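Local structure of nucleoporin NUP82 (Saccharomyces cerevisiae, 3PBP) at residues A[204-210]-A[279-285]. The protein serves as a structural component of the yeast nuclear pore complex, here represented by its N-terminal beta-propeller domain, which interacts with the nucleoporin NUP116. The protein carries 1 engineered substitution. Residues are numbered along the deposited sequence.
Sequences DIFAFYP and AKVQGPF
A mostly buried antiparallel pairing extends the edge of one beta-propeller sheet: 279-285, an extended loop leading into strand 286-288, lies along strand 204-208, whose other side pairs with strand 194-198. The end-to-end directions differ by 144°, and register places Ala207 against Gln282 as a hydrogen-bonded pair, CA atoms 5.1 Å apart. Ala207 N donates to Gln282 O (2.9 Å) and Gln282 N to Ala207 O (2.8 Å). Beyond them Phe285 N reaches Ile205 O (2.9 Å), two residues along one segment but three along the other, as the chain bends at Gly283 and the cis peptide before Pro284. Gly283 is required twice over: at phi/psi 127/178 a CB would be jammed against the carbonyl O of Gln282, and it would also lie 2.6 Å, a clash, from Phe206 CD2.

On one face Val281 CG1 sits over the Phe208 ring, 3.5 Å from its centroid, a CH-pi contact, and touches Phe206 CB (3.9 Å). Pro284 CB makes an off-centre CH-pi contact with Phe206, whose m rotamer carries the ring beside the bend. Small Ala207 admits the Phe285 ring, CB to CE1 3.5 Å.

Gln282 points its amide to Ser334 and Asn346; Asp204 forms a salt bridge with Lys98 of the NUP116 chain, and Pro284 O accepts from its Arg101. Backbone bonds and apolar packing thus join the segments, while charge and a backbone carbonyl at the bend serve the partner nucleoporin.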
loop_
_atom_site.group_PDB
_atom_site.type_symbol
_atom_site.label_atom_id
_atom_site.label_comp_id
_atom_site.label_asym_id
_atom_site.label_seq_id
_atom_site.Cartn_x
_atom_site.Cartn_y
_atom_site.Cartn_z
ATOM N N ASP A 204 -0.162 10.504 -2.404
ATOM C CA ASP A 204 -0.752 10.381 -1.084
ATOM C C ASP A 204 -0.470 9.002 -0.502
ATOM O O ASP A 204 -0.027 8.102 -1.209
ATOM C CB ASP A 204 -2.255 10.633 -1.159
ATOM C CG ASP A 204 -2.594 12.117 -1.124
ATOM O OD1 ASP A 204 -2.336 12.764 -0.071
ATOM O OD2 ASP A 204 -3.112 12.632 -2.150
ATOM N N ILE A 205 -0.711 8.843 0.793
ATOM C CA ILE A 205 -0.476 7.570 1.439
ATOM C C ILE A 205 -1.770 6.990 2.012
ATOM O O ILE A 205 -2.537 7.674 2.673
ATOM C CB ILE A 205 0.577 7.713 2.566
ATOM C CG1 ILE A 205 1.906 8.152 1.957
ATOM C CG2 ILE A 205 0.707 6.407 3.329
ATOM C CD1 ILE A 205 2.971 8.457 2.954
ATOM N N PHE A 206 -2.023 5.724 1.721
ATOM C CA PHE A 206 -3.195 5.062 2.255
ATOM C C PHE A 206 -2.654 3.862 3.001
ATOM O O PHE A 206 -1.449 3.569 2.934
ATOM C CB PHE A 206 -4.146 4.627 1.134
ATOM C CG PHE A 206 -4.806 5.780 0.422
ATOM C CD1 PHE A 206 -4.083 6.587 -0.462
ATOM C CD2 PHE A 206 -6.130 6.096 0.679
ATOM C CE1 PHE A 206 -4.674 7.696 -1.074
ATOM C CE2 PHE A 206 -6.728 7.205 0.070
ATOM C CZ PHE A 206 -5.996 8.005 -0.805
ATOM N N ALA A 207 -3.521 3.166 3.725
ATOM C CA ALA A 207 -3.043 2.015 4.461
ATOM C C ALA A 207 -4.113 1.002 4.777
ATOM O O ALA A 207 -5.261 1.347 5.024
ATOM C CB ALA A 207 -2.371 2.470 5.741
ATOM N N PHE A 208 -3.709 -0.261 4.740
ATOM C CA PHE A 208 -4.570 -1.385 5.063
ATOM C C PHE A 208 -4.123 -1.860 6.454
ATOM O O PHE A 208 -2.989 -2.303 6.640
ATOM C CB PHE A 208 -4.365 -2.505 4.050
ATOM C CG PHE A 208 -4.971 -2.236 2.724
ATOM C CD1 PHE A 208 -6.334 -2.448 2.514
ATOM C CD2 PHE A 208 -4.186 -1.792 1.670
ATOM C CE1 PHE A 208 -6.905 -2.221 1.260
ATOM C CE2 PHE A 208 -4.737 -1.558 0.412
ATOM C CZ PHE A 208 -6.105 -1.776 0.205
ATOM N N TYR A 209 -5.007 -1.737 7.433
ATOM C CA TYR A 209 -4.698 -2.157 8.790
ATOM C C TYR A 209 -5.951 -2.817 9.347
ATOM O O TYR A 209 -6.955 -2.145 9.582
ATOM C CB TYR A 209 -4.308 -0.947 9.649
ATOM C CG TYR A 209 -3.855 -1.323 11.048
ATOM C CD1 TYR A 209 -2.965 -2.377 11.245
ATOM C CD2 TYR A 209 -4.318 -0.631 12.177
ATOM C CE1 TYR A 209 -2.544 -2.739 12.526
ATOM C CE2 TYR A 209 -3.900 -0.984 13.462
ATOM C CZ TYR A 209 -3.013 -2.041 13.631
ATOM O OH TYR A 209 -2.580 -2.405 14.895
ATOM N N PRO A 210 -5.911 -4.144 9.579
ATOM C CA PRO A 210 -4.785 -5.061 9.371
ATOM C C PRO A 210 -4.706 -5.643 7.952
ATOM O O PRO A 210 -5.711 -5.736 7.260
ATOM C CB PRO A 210 -5.087 -6.146 10.379
ATOM C CG PRO A 210 -6.589 -6.335 10.122
ATOM C CD PRO A 210 -7.099 -4.894 10.048
ATOM N N ALA A 279 -10.248 -6.173 4.513
ATOM C CA ALA A 279 -10.222 -4.871 5.144
ATOM C C ALA A 279 -10.216 -3.753 4.119
ATOM O O ALA A 279 -9.582 -3.862 3.069
ATOM C CB ALA A 279 -9.010 -4.766 6.028
ATOM N N LYS A 280 -10.921 -2.672 4.425
ATOM C CA LYS A 280 -10.969 -1.544 3.519
ATOM C C LYS A 280 -9.895 -0.520 3.848
ATOM O O LYS A 280 -9.600 -0.254 5.022
ATOM C CB LYS A 280 -12.356 -0.897 3.546
ATOM C CG LYS A 280 -13.399 -1.716 2.827
ATOM C CD LYS A 280 -14.704 -0.971 2.672
ATOM C CE LYS A 280 -15.703 -1.798 1.860
ATOM N NZ LYS A 280 -17.022 -1.115 1.647
ATOM N N VAL A 281 -9.316 0.050 2.798
ATOM C CA VAL A 281 -8.266 1.047 2.928
ATOM C C VAL A 281 -8.625 2.243 3.782
ATOM O O VAL A 281 -9.758 2.718 3.785
ATOM C CB VAL A 281 -7.842 1.618 1.575
ATOM C CG1 VAL A 281 -6.336 1.447 1.402
ATOM C CG2 VAL A 281 -8.617 0.954 0.462
ATOM N N GLN A 282 -7.620 2.717 4.504
ATOM C CA GLN A 282 -7.743 3.891 5.347
ATOM C C GLN A 282 -6.940 4.976 4.615
ATOM O O GLN A 282 -6.025 4.653 3.840
ATOM C CB GLN A 282 -7.135 3.627 6.725
ATOM C CG GLN A 282 -7.802 2.532 7.491
ATOM C CD GLN A 282 -7.381 2.511 8.947
ATOM O OE1 GLN A 282 -7.280 3.559 9.591
ATOM N NE2 GLN A 282 -7.151 1.316 9.484
ATOM N N GLY A 283 -7.285 6.243 4.839
ATOM C CA GLY A 283 -6.577 7.321 4.172
ATOM C C GLY A 283 -7.462 8.310 3.428
ATOM O O GLY A 283 -8.681 8.130 3.349
ATOM N N PRO A 284 -6.866 9.344 2.819
ATOM C CA PRO A 284 -5.420 9.575 2.818
ATOM C C PRO A 284 -4.866 10.015 4.158
ATOM O O PRO A 284 -5.562 10.610 4.976
ATOM C CB PRO A 284 -5.220 10.669 1.759
ATOM C CG PRO A 284 -6.627 11.087 1.336
ATOM C CD PRO A 284 -7.570 10.553 2.378
ATOM N N PHE A 285 -3.596 9.706 4.372
ATOM C CA PHE A 285 -2.929 10.101 5.578
ATOM C C PHE A 285 -2.628 11.579 5.432
ATOM O O PHE A 285 -2.441 12.096 4.331
ATOM C CB PHE A 285 -1.605 9.362 5.743
ATOM C CG PHE A 285 -1.705 8.096 6.522
ATOM C CD1 PHE A 285 -2.413 7.013 6.024
ATOM C CD2 PHE A 285 -1.083 7.982 7.750
ATOM C CE1 PHE A 285 -2.500 5.835 6.743
ATOM C CE2 PHE A 285 -1.167 6.808 8.483
ATOM C CZ PHE A 285 -1.875 5.731 7.981
#